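Local coordinates for protein thioesterase (Xanthomonas campestris pv. campestris, PDB 2FUJ) that probably hydrolyses fatty acyl-CoA thioesters, working as a tetramer of hotdog-fold subunits, at residues A[8-13]-A[42-47]; A[20-23]-A[27-30]; A[96-101]-A[106-111]. All blocks are in the same frame, centred on the assembly; numbering follows the deposited sequence.

Contact 1 (A[8-13]-A[42-47]); sequences KILARV and VRWMLG
The indole of Trp-44 carries this contact: Leu-10 CB lies over one face, offset toward the rim, and a water sits at the edge, in the ring plane. In the hotdog fold a sheet wraps around a long helix, and here strand 9-13, outermost within this chain, meets the C-terminal part of that helix; the axes of the two segments come within 9.0 Å at 110°. The strand makes a classic beta bulge, Leu-10 and Ala-11 both facing Leu-82 of the neighbouring strand, and both residues reach the indole. Leu-10 CD2 presses on the six-membered ring, 3.6 Å from Trp-44 CZ2, while Ala-11 CB approaches the pyrrole end obliquely, 3.6 Å from Trp-44 CD1. With CG anti to the backbone N (chi1 168°), Trp-44 reaches across to the strand. Arg-43, one residue before Trp-44, sets its CB against Val-13 CG1; its guanidinium leads away to a salt bridge with Glu-39 and another with Asp-77 of the second subunit. Leu-10 O and Trp-44 NE1 are poorly angled for a direct bond, so the water joins them, accepting from Trp-44 NE1 at 2.7 Å and donating to Leu-10 O at 3.1 Å.

Contact 2 (A[20-23]-A[27-30]); sequences RDMD and HVNN
Asp-23 and Asn-29 tie the ends of a tight loop together, and the aspartate can be followed atom by atom. Its CB packs beside the amide, 3.9 Å from Asn-29 ND2. CG falls between the backbone N and the carbonyl carbon (chi1 57°), which turns the carboxylate toward His-27 and Asn-29, with CG 3.5 Å from His-27 O. At the tip the two oxygens divide the work. OD1 takes a hydrogen bond from Asn-29 ND2 at 3.2 Å on its anti lone pair, the carboxylate and amide planes standing 82° apart, and a second from a water that in turn accepts from Asn-30 N. OD2 accepts a hydrogen bond from Met-25 N, making an Asx turn from Asp-23 to Met-25 that starts the connection between the segments; it also lies near His-27 O, but both are acceptors and make no bond with each other.

Alongside these side-chain bonds the backbones of Met-22 and Val-28 form a single bridge, their CA atoms 3.8 Å apart. Asn-29 N donates to Asp-21 O at 2.9 Å in a nearly straight bond (172°), and Asp-23 N donates to His-27 O at 3.0 Å from above the carbonyl plane. The Val-28 methyls lie against Asp-21 CB, whose OD1 is hydrogen-bonded to Tyr-36 OH and salt-bridged to Arg-18 of the second subunit.

Asn-29 has a double role: ND2 is shared between Asp-23 and Glu-38 of the fourth subunit, while OD1 caps the backbone N of Ala-31. The pattern is that of an N-cap at the start of the central helix of the hotdog fold, reached from a short Asx-turn loop.

Contact 3 (A[96-101]-A[106-111]); sequences HRILDQ and VLYSDG
Val-106 opens the pairing by setting its CB against Asp-100 CB, while its carbonyl oxygen accepts a hydrogen bond from Asp-100 N at 3.2 Å. Leu-107 comes next, on the same face as Leu-99: the methyls Leu-107 CD1 and Leu-99 CD2 meet at 3.7 Å. Tyr-108 N donates to Ile-98 O at 2.9 Å, and its ring runs along the hairpin toward the turn, with Val-106 CG1 over one face. There Tyr-108 OH donates to Asp-100 OD1 in a short 2.5 Å bond, reaching the anti side of a carboxylate whose CG is anti to the backbone N (chi1 -173°). The other oxygen of Asp-100 accepts from Lys-102 N and Asp-103 N in the turn.

Ser-109 O takes the straight bond from Ile-98 N at 2.8 Å, and Ser-109 OG and His-96 NE2 share a hydrogen bond of 3.3 Å, in plane at the imidazole edge. Asp-110 turns to the other face, where Asn-67 holds its OD1. Gly-111 N lies over one face of the His-96 ring, toward its rim, and Gly-111 O accepts from His-96 N at 3.0 Å. Tyr-33 and Leu-37 of helix 30-47 cover the face bearing His-96, Ile-98 and Ser-109. With Tyr-108 and Ser-109 both opposite Ile-98, and a weak second bond from Ser-109 N to Ile-98 O, this is a classic beta bulge in an antiparallel hairpin of the hotdog sheet.

The three contacts sample the hotdog subunit at the start of its helix, farther along it and in the sheet. Contact 2 is nested in the chain loop closed by contact 1, and helix 30-47 runs from contact 2 toward contact 1; their centres lie 24 Å apart, on opposite sides of the chain's centre. Contact 3 follows later in sequence, its centre 15 Å from each of the others. It shares the sheet with contact 1, strand 78-87 lying between, and their nearest atoms are about 5 Å apart. Contacts 1 and 2 both touch the second subunit, and contact 2 also meets the third and fourth, whereas contact 3 stays within its own chain.

Contact 1 (A[8-13]-A[42-47])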
loop_
_atom_site.group_PDB
_atom_site.type_symbol
_atom_site.label_atom_id
_atom_site.label_comp_id
_atom_site.label_asym_id
_atom_site.label_seq_id
_atom_site.Cartn_x
_atom_site.Cartn_y
_atom_site.Cartn_z
ATOM N N LYS A 8 5.262 -23.988 -21.690
ATOM C CA LYS A 8 5.744 -22.594 -21.460
ATOM C C LYS A 8 4.898 -21.867 -20.417
ATOM O O LYS A 8 5.408 -21.440 -19.377
ATOM C CB LYS A 8 5.714 -21.802 -22.768
ATOM C CG LYS A 8 7.078 -21.489 -23.339
ATOM C CD LYS A 8 6.971 -20.652 -24.611
ATOM C CE LYS A 8 6.435 -19.244 -24.334
ATOM N NZ LYS A 8 7.343 -18.451 -23.444
ATOM N N ILE A 9 3.606 -21.741 -20.707
ATOM C CA ILE A 9 2.666 -21.048 -19.831
ATOM C C ILE A 9 2.451 -21.742 -18.489
ATOM O O ILE A 9 2.238 -22.952 -18.430
ATOM C CB ILE A 9 1.290 -20.881 -20.514
ATOM C CG1 ILE A 9 1.468 -20.417 -21.965
ATOM C CG2 ILE A 9 0.460 -19.864 -19.759
ATOM C CD1 ILE A 9 2.216 -19.074 -22.208
ATOM N N LEU A 10 2.516 -20.961 -17.416
ATOM C CA LEU A 10 2.316 -21.463 -16.066
ATOM C C LEU A 10 0.904 -21.091 -15.626
ATOM O O LEU A 10 0.198 -21.895 -15.013
ATOM C CB LEU A 10 3.334 -20.828 -15.107
ATOM C CG LEU A 10 4.783 -21.306 -15.250
ATOM C CD1 LEU A 10 5.716 -20.482 -14.357
ATOM C CD2 LEU A 10 4.850 -22.782 -14.889
ATOM N N ALA A 11 0.504 -19.862 -15.943
ATOM C CA ALA A 11 -0.812 -19.371 -15.573
ATOM C C ALA A 11 -1.178 -18.054 -16.250
ATOM O O ALA A 11 -0.309 -17.295 -16.672
ATOM C CB ALA A 11 -0.880 -19.206 -14.061
ATOM N N ARG A 12 -2.480 -17.800 -16.348
ATOM C CA ARG A 12 -3.021 -16.576 -16.926
ATOM C C ARG A 12 -4.071 -16.168 -15.888
ATOM O O ARG A 12 -5.214 -16.634 -15.912
ATOM C CB ARG A 12 -3.641 -16.865 -18.300
ATOM C CG ARG A 12 -2.647 -17.534 -19.253
ATOM C CD ARG A 12 -3.179 -17.730 -20.667
ATOM N NE ARG A 12 -3.332 -16.467 -21.380
ATOM C CZ ARG A 12 -4.500 -15.887 -21.635
ATOM N NH1 ARG A 12 -5.625 -16.463 -21.239
ATOM N NH2 ARG A 12 -4.544 -14.726 -22.281
ATOM N N VAL A 13 -3.654 -15.298 -14.972
ATOM C CA VAL A 13 -4.484 -14.856 -13.852
ATOM C C VAL A 13 -5.144 -13.486 -13.969
ATOM O O VAL A 13 -4.464 -12.470 -14.084
ATOM C CB VAL A 13 -3.641 -14.855 -12.546
ATOM C CG1 VAL A 13 -4.516 -14.522 -11.344
ATOM C CG2 VAL A 13 -2.963 -16.206 -12.361
ATOM N N VAL A 42 0.993 -16.502 -6.338
ATOM C CA VAL A 42 0.358 -17.223 -5.235
ATOM C C VAL A 42 -1.037 -17.758 -5.578
ATOM O O VAL A 42 -1.452 -18.807 -5.071
ATOM C CB VAL A 42 0.297 -16.339 -3.953
ATOM C CG1 VAL A 42 1.697 -15.850 -3.602
ATOM C CG2 VAL A 42 -0.634 -15.159 -4.157
ATOM N N ARG A 43 -1.768 -17.047 -6.427
ATOM C CA ARG A 43 -3.094 -17.508 -6.832
ATOM C C ARG A 43 -2.870 -18.753 -7.682
ATOM O O ARG A 43 -3.725 -19.639 -7.749
ATOM C CB ARG A 43 -3.811 -16.431 -7.651
ATOM C CG ARG A 43 -4.353 -15.268 -6.824
ATOM C CD ARG A 43 -5.687 -15.607 -6.179
ATOM N NE ARG A 43 -6.179 -14.539 -5.306
ATOM C CZ ARG A 43 -7.411 -14.486 -4.809
ATOM N NH1 ARG A 43 -8.282 -15.440 -5.104
ATOM N NH2 ARG A 43 -7.774 -13.481 -4.013
ATOM N N TRP A 44 -1.696 -18.808 -8.308
ATOM C CA TRP A 44 -1.296 -19.923 -9.160
ATOM C C TRP A 44 -0.988 -21.155 -8.328
ATOM O O TRP A 44 -1.478 -22.246 -8.620
ATOM C CB TRP A 44 -0.062 -19.539 -9.985
ATOM C CG TRP A 44 0.603 -20.699 -10.676
ATOM C CD1 TRP A 44 0.008 -21.619 -11.497
ATOM C CD2 TRP A 44 1.989 -21.067 -10.602
ATOM N NE1 TRP A 44 0.937 -22.534 -11.936
ATOM C CE2 TRP A 44 2.159 -22.222 -11.402
ATOM C CE3 TRP A 44 3.104 -20.536 -9.933
ATOM C CZ2 TRP A 44 3.401 -22.857 -11.552
ATOM C CZ3 TRP A 44 4.338 -21.166 -10.078
ATOM C CH2 TRP A 44 4.474 -22.319 -10.886
ATOM N N MET A 45 -0.178 -20.975 -7.291
ATOM C CA MET A 45 0.206 -22.074 -6.407
ATOM C C MET A 45 -0.991 -22.513 -5.583
ATOM O O MET A 45 -0.977 -23.562 -4.936
ATOM C CB MET A 45 1.320 -21.626 -5.472
ATOM C CG MET A 45 2.481 -20.965 -6.180
ATOM S SD MET A 45 3.565 -20.086 -5.046
ATOM C CE MET A 45 2.523 -19.893 -3.617
ATOM N N LEU A 46 -2.041 -21.705 -5.623
ATOM C CA LEU A 46 -3.247 -21.999 -4.876
ATOM C C LEU A 46 -4.167 -22.934 -5.666
ATOM O O LEU A 46 -4.866 -23.753 -5.083
ATOM C CB LEU A 46 -3.952 -20.681 -4.530
ATOM C CG LEU A 46 -5.094 -20.704 -3.514
ATOM C CD1 LEU A 46 -6.321 -21.366 -4.121
ATOM C CD2 LEU A 46 -4.625 -21.436 -2.261
ATOM N N GLY A 47 -4.143 -22.824 -6.992
ATOM C CA GLY A 47 -4.990 -23.662 -7.829
ATOM C C GLY A 47 -4.899 -25.151 -7.540
ATOM O O GLY A 47 -5.741 -25.702 -6.825
HETATM O O HOH W 1 0.702 -24.575 -13.642
#

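Contact 2 (A[20-23]-A[27-30])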
loop_
_atom_site.group_PDB
_atom_site.type_symbol
_atom_site.label_atom_id
_atom_site.label_comp_id
_atom_site.label_asym_id
_atom_site.label_seq_id
_atom_site.Cartn_x
_atom_site.Cartn_y
_atom_site.Cartn_z
ATOM N N ARG A 20 -7.113 2.807 -5.589
ATOM C CA ARG A 20 -5.945 3.171 -4.779
ATOM C C ARG A 20 -4.618 2.759 -5.433
ATOM O O ARG A 20 -3.550 3.196 -5.001
ATOM C CB ARG A 20 -6.070 2.526 -3.389
ATOM C CG ARG A 20 -4.816 2.547 -2.528
ATOM C CD ARG A 20 -4.384 3.965 -2.190
ATOM N NE ARG A 20 -3.063 3.998 -1.578
ATOM C CZ ARG A 20 -2.172 4.964 -1.781
ATOM N NH1 ARG A 20 -2.461 5.986 -2.573
ATOM N NH2 ARG A 20 -0.973 4.887 -1.222
ATOM N N ASP A 21 -4.688 1.916 -6.465
ATOM C CA ASP A 21 -3.485 1.454 -7.156
ATOM C C ASP A 21 -2.810 2.598 -7.898
ATOM O O ASP A 21 -1.610 2.560 -8.153
ATOM C CB ASP A 21 -3.823 0.347 -8.162
ATOM C CG ASP A 21 -4.105 -1.001 -7.504
ATOM O OD1 ASP A 21 -4.564 -1.908 -8.221
ATOM O OD2 ASP A 21 -3.865 -1.168 -6.295
ATOM N N MET A 22 -3.589 3.612 -8.257
ATOM C CA MET A 22 -3.033 4.748 -8.976
ATOM C C MET A 22 -2.319 5.716 -8.040
ATOM O O MET A 22 -2.597 5.759 -6.845
ATOM C CB MET A 22 -4.138 5.497 -9.737
ATOM C CG MET A 22 -4.877 4.650 -10.785
ATOM S SD MET A 22 -5.987 5.640 -11.839
ATOM C CE MET A 22 -7.298 6.031 -10.682
ATOM N N ASP A 23 -1.385 6.478 -8.589
ATOM C CA ASP A 23 -0.673 7.466 -7.799
ATOM C C ASP A 23 -1.115 8.858 -8.243
ATOM O O ASP A 23 -1.998 8.998 -9.095
ATOM C CB ASP A 23 0.845 7.284 -7.936
ATOM C CG ASP A 23 1.321 7.362 -9.370
ATOM O OD1 ASP A 23 2.355 6.731 -9.687
ATOM O OD2 ASP A 23 0.685 8.062 -10.176
ATOM N N HIS A 27 -1.919 7.247 -12.901
ATOM C CA HIS A 27 -1.745 5.921 -13.487
ATOM C C HIS A 27 -1.334 4.954 -12.386
ATOM O O HIS A 27 -0.821 5.373 -11.355
ATOM C CB HIS A 27 -0.653 5.935 -14.559
ATOM C CG HIS A 27 -0.807 7.022 -15.574
ATOM N ND1 HIS A 27 -0.260 8.276 -15.411
ATOM C CD2 HIS A 27 -1.418 7.032 -16.783
ATOM C CE1 HIS A 27 -0.522 9.011 -16.479
ATOM N NE2 HIS A 27 -1.224 8.279 -17.325
ATOM N N VAL A 28 -1.553 3.664 -12.595
ATOM C CA VAL A 28 -1.163 2.694 -11.578
ATOM C C VAL A 28 0.333 2.838 -11.275
ATOM O O VAL A 28 1.159 2.887 -12.184
ATOM C CB VAL A 28 -1.453 1.257 -12.034
ATOM C CG1 VAL A 28 -0.903 0.269 -11.020
ATOM C CG2 VAL A 28 -2.945 1.069 -12.193
ATOM N N ASN A 29 0.663 2.900 -9.989
ATOM C CA ASN A 29 2.045 3.063 -9.537
ATOM C C ASN A 29 2.949 1.885 -9.921
ATOM O O ASN A 29 2.527 0.733 -9.888
ATOM C CB ASN A 29 2.054 3.266 -8.017
ATOM C CG ASN A 29 3.439 3.569 -7.475
ATOM O OD1 ASN A 29 4.143 2.677 -7.000
ATOM N ND2 ASN A 29 3.840 4.831 -7.558
ATOM N N ASN A 30 4.195 2.179 -10.287
ATOM C CA ASN A 30 5.136 1.130 -10.676
ATOM C C ASN A 30 5.218 -0.017 -9.660
ATOM O O ASN A 30 5.227 -1.196 -10.033
ATOM C CB ASN A 30 6.549 1.696 -10.852
ATOM C CG ASN A 30 6.624 2.798 -11.888
ATOM O OD1 ASN A 30 6.107 2.673 -13.000
ATOM N ND2 ASN A 30 7.293 3.882 -11.531
HETATM O O HOH W 2 4.514 5.083 -10.952
#

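Contact 3 (A[96-101]-A[106-111])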
loop_
_atom_site.group_PDB
_atom_site.type_symbol
_atom_site.label_atom_id
_atom_site.label_comp_id
_atom_site.label_asym_id
_atom_site.label_seq_id
_atom_site.Cartn_x
_atom_site.Cartn_y
_atom_site.Cartn_z
ATOM N N HIS A 96 6.768 -12.725 -17.578
ATOM C CA HIS A 96 5.384 -12.292 -17.462
ATOM C C HIS A 96 4.974 -11.296 -18.527
ATOM O O HIS A 96 5.801 -10.661 -19.164
ATOM C CB HIS A 96 5.141 -11.633 -16.096
ATOM C CG HIS A 96 5.798 -10.291 -15.943
ATOM N ND1 HIS A 96 7.048 -10.129 -15.385
ATOM C CD2 HIS A 96 5.383 -9.050 -16.293
ATOM C CE1 HIS A 96 7.374 -8.849 -15.398
ATOM N NE2 HIS A 96 6.382 -8.173 -15.944
ATOM N N ARG A 97 3.664 -11.167 -18.691
ATOM C CA ARG A 97 3.074 -10.213 -19.608
ATOM C C ARG A 97 1.801 -9.777 -18.902
ATOM O O ARG A 97 0.945 -10.605 -18.615
ATOM C CB ARG A 97 2.711 -10.858 -20.947
ATOM C CG ARG A 97 3.894 -11.340 -21.760
ATOM C CD ARG A 97 3.506 -11.446 -23.238
ATOM N NE ARG A 97 2.255 -12.180 -23.392
ATOM C CZ ARG A 97 1.403 -12.032 -24.406
ATOM N NH1 ARG A 97 1.652 -11.172 -25.384
ATOM N NH2 ARG A 97 0.289 -12.746 -24.431
ATOM N N ILE A 98 1.701 -8.495 -18.583
ATOM C CA ILE A 98 0.506 -7.977 -17.934
ATOM C C ILE A 98 -0.314 -7.331 -19.048
ATOM O O ILE A 98 0.080 -6.325 -19.629
ATOM C CB ILE A 98 0.869 -6.961 -16.837
ATOM C CG1 ILE A 98 1.641 -7.681 -15.721
ATOM C CG2 ILE A 98 -0.395 -6.308 -16.284
ATOM C CD1 ILE A 98 2.357 -6.760 -14.737
ATOM N N LEU A 99 -1.454 -7.944 -19.357
ATOM C CA LEU A 99 -2.311 -7.465 -20.438
ATOM C C LEU A 99 -3.636 -6.909 -19.953
ATOM O O LEU A 99 -4.043 -7.133 -18.821
ATOM C CB LEU A 99 -2.600 -8.614 -21.409
ATOM C CG LEU A 99 -1.406 -9.512 -21.742
ATOM C CD1 LEU A 99 -1.900 -10.864 -22.231
ATOM C CD2 LEU A 99 -0.514 -8.827 -22.762
ATOM N N ASP A 100 -4.318 -6.194 -20.839
ATOM C CA ASP A 100 -5.615 -5.627 -20.508
ATOM C C ASP A 100 -6.663 -6.725 -20.702
ATOM O O ASP A 100 -6.671 -7.393 -21.729
ATOM C CB ASP A 100 -5.922 -4.468 -21.444
ATOM C CG ASP A 100 -7.168 -3.727 -21.052
ATOM O OD1 ASP A 100 -7.054 -2.726 -20.317
ATOM O OD2 ASP A 100 -8.262 -4.159 -21.473
ATOM N N GLN A 101 -7.547 -6.905 -19.728
ATOM C CA GLN A 101 -8.570 -7.940 -19.833
ATOM C C GLN A 101 -9.494 -7.796 -21.039
ATOM O O GLN A 101 -9.884 -8.793 -21.653
ATOM C CB GLN A 101 -9.423 -7.992 -18.557
ATOM C CG GLN A 101 -8.826 -8.820 -17.445
ATOM C CD GLN A 101 -9.745 -8.934 -16.243
ATOM O OE1 GLN A 101 -9.308 -9.282 -15.146
ATOM N NE2 GLN A 101 -11.026 -8.651 -16.446
ATOM N N VAL A 106 -3.268 -5.303 -25.716
ATOM C CA VAL A 106 -2.713 -4.158 -24.996
ATOM C C VAL A 106 -1.754 -4.687 -23.933
ATOM O O VAL A 106 -2.165 -5.356 -22.989
ATOM C CB VAL A 106 -3.819 -3.322 -24.316
ATOM C CG1 VAL A 106 -3.197 -2.326 -23.368
ATOM C CG2 VAL A 106 -4.655 -2.606 -25.365
ATOM N N LEU A 107 -0.470 -4.392 -24.110
ATOM C CA LEU A 107 0.564 -4.850 -23.194
ATOM C C LEU A 107 1.027 -3.737 -22.263
ATOM O O LEU A 107 1.621 -2.758 -22.700
ATOM C CB LEU A 107 1.759 -5.383 -23.997
ATOM C CG LEU A 107 3.019 -5.826 -23.247
ATOM C CD1 LEU A 107 2.724 -7.057 -22.407
ATOM C CD2 LEU A 107 4.125 -6.129 -24.253
ATOM N N TYR A 108 0.760 -3.901 -20.971
ATOM C CA TYR A 108 1.155 -2.902 -19.995
ATOM C C TYR A 108 2.569 -3.131 -19.504
ATOM O O TYR A 108 3.272 -2.187 -19.166
ATOM C CB TYR A 108 0.210 -2.923 -18.796
ATOM C CG TYR A 108 -1.193 -2.472 -19.118
ATOM C CD1 TYR A 108 -2.267 -3.351 -19.015
ATOM C CD2 TYR A 108 -1.448 -1.161 -19.500
ATOM C CE1 TYR A 108 -3.564 -2.933 -19.279
ATOM C CE2 TYR A 108 -2.742 -0.732 -19.770
ATOM C CZ TYR A 108 -3.793 -1.624 -19.655
ATOM O OH TYR A 108 -5.081 -1.205 -19.899
ATOM N N SER A 109 2.988 -4.389 -19.467
ATOM C CA SER A 109 4.319 -4.702 -18.972
ATOM C C SER A 109 4.770 -6.130 -19.210
ATOM O O SER A 109 3.959 -7.056 -19.300
ATOM C CB SER A 109 4.380 -4.404 -17.466
ATOM O OG SER A 109 5.366 -5.177 -16.791
ATOM N N ASP A 110 6.082 -6.290 -19.337
ATOM C CA ASP A 110 6.687 -7.604 -19.479
ATOM C C ASP A 110 7.960 -7.586 -18.647
ATOM O O ASP A 110 8.257 -6.591 -17.992
ATOM C CB ASP A 110 6.988 -7.980 -20.945
ATOM C CG ASP A 110 7.790 -6.928 -21.692
ATOM O OD1 ASP A 110 8.595 -6.194 -21.081
ATOM O OD2 ASP A 110 7.623 -6.856 -22.931
ATOM N N GLY A 111 8.696 -8.687 -18.669
ATOM C CA GLY A 111 9.907 -8.793 -17.880
ATOM C C GLY A 111 9.852 -10.131 -17.169
ATOM O O GLY A 111 9.218 -11.064 -17.658
HETATM O O HOH W 3 8.122 -11.132 -20.625
#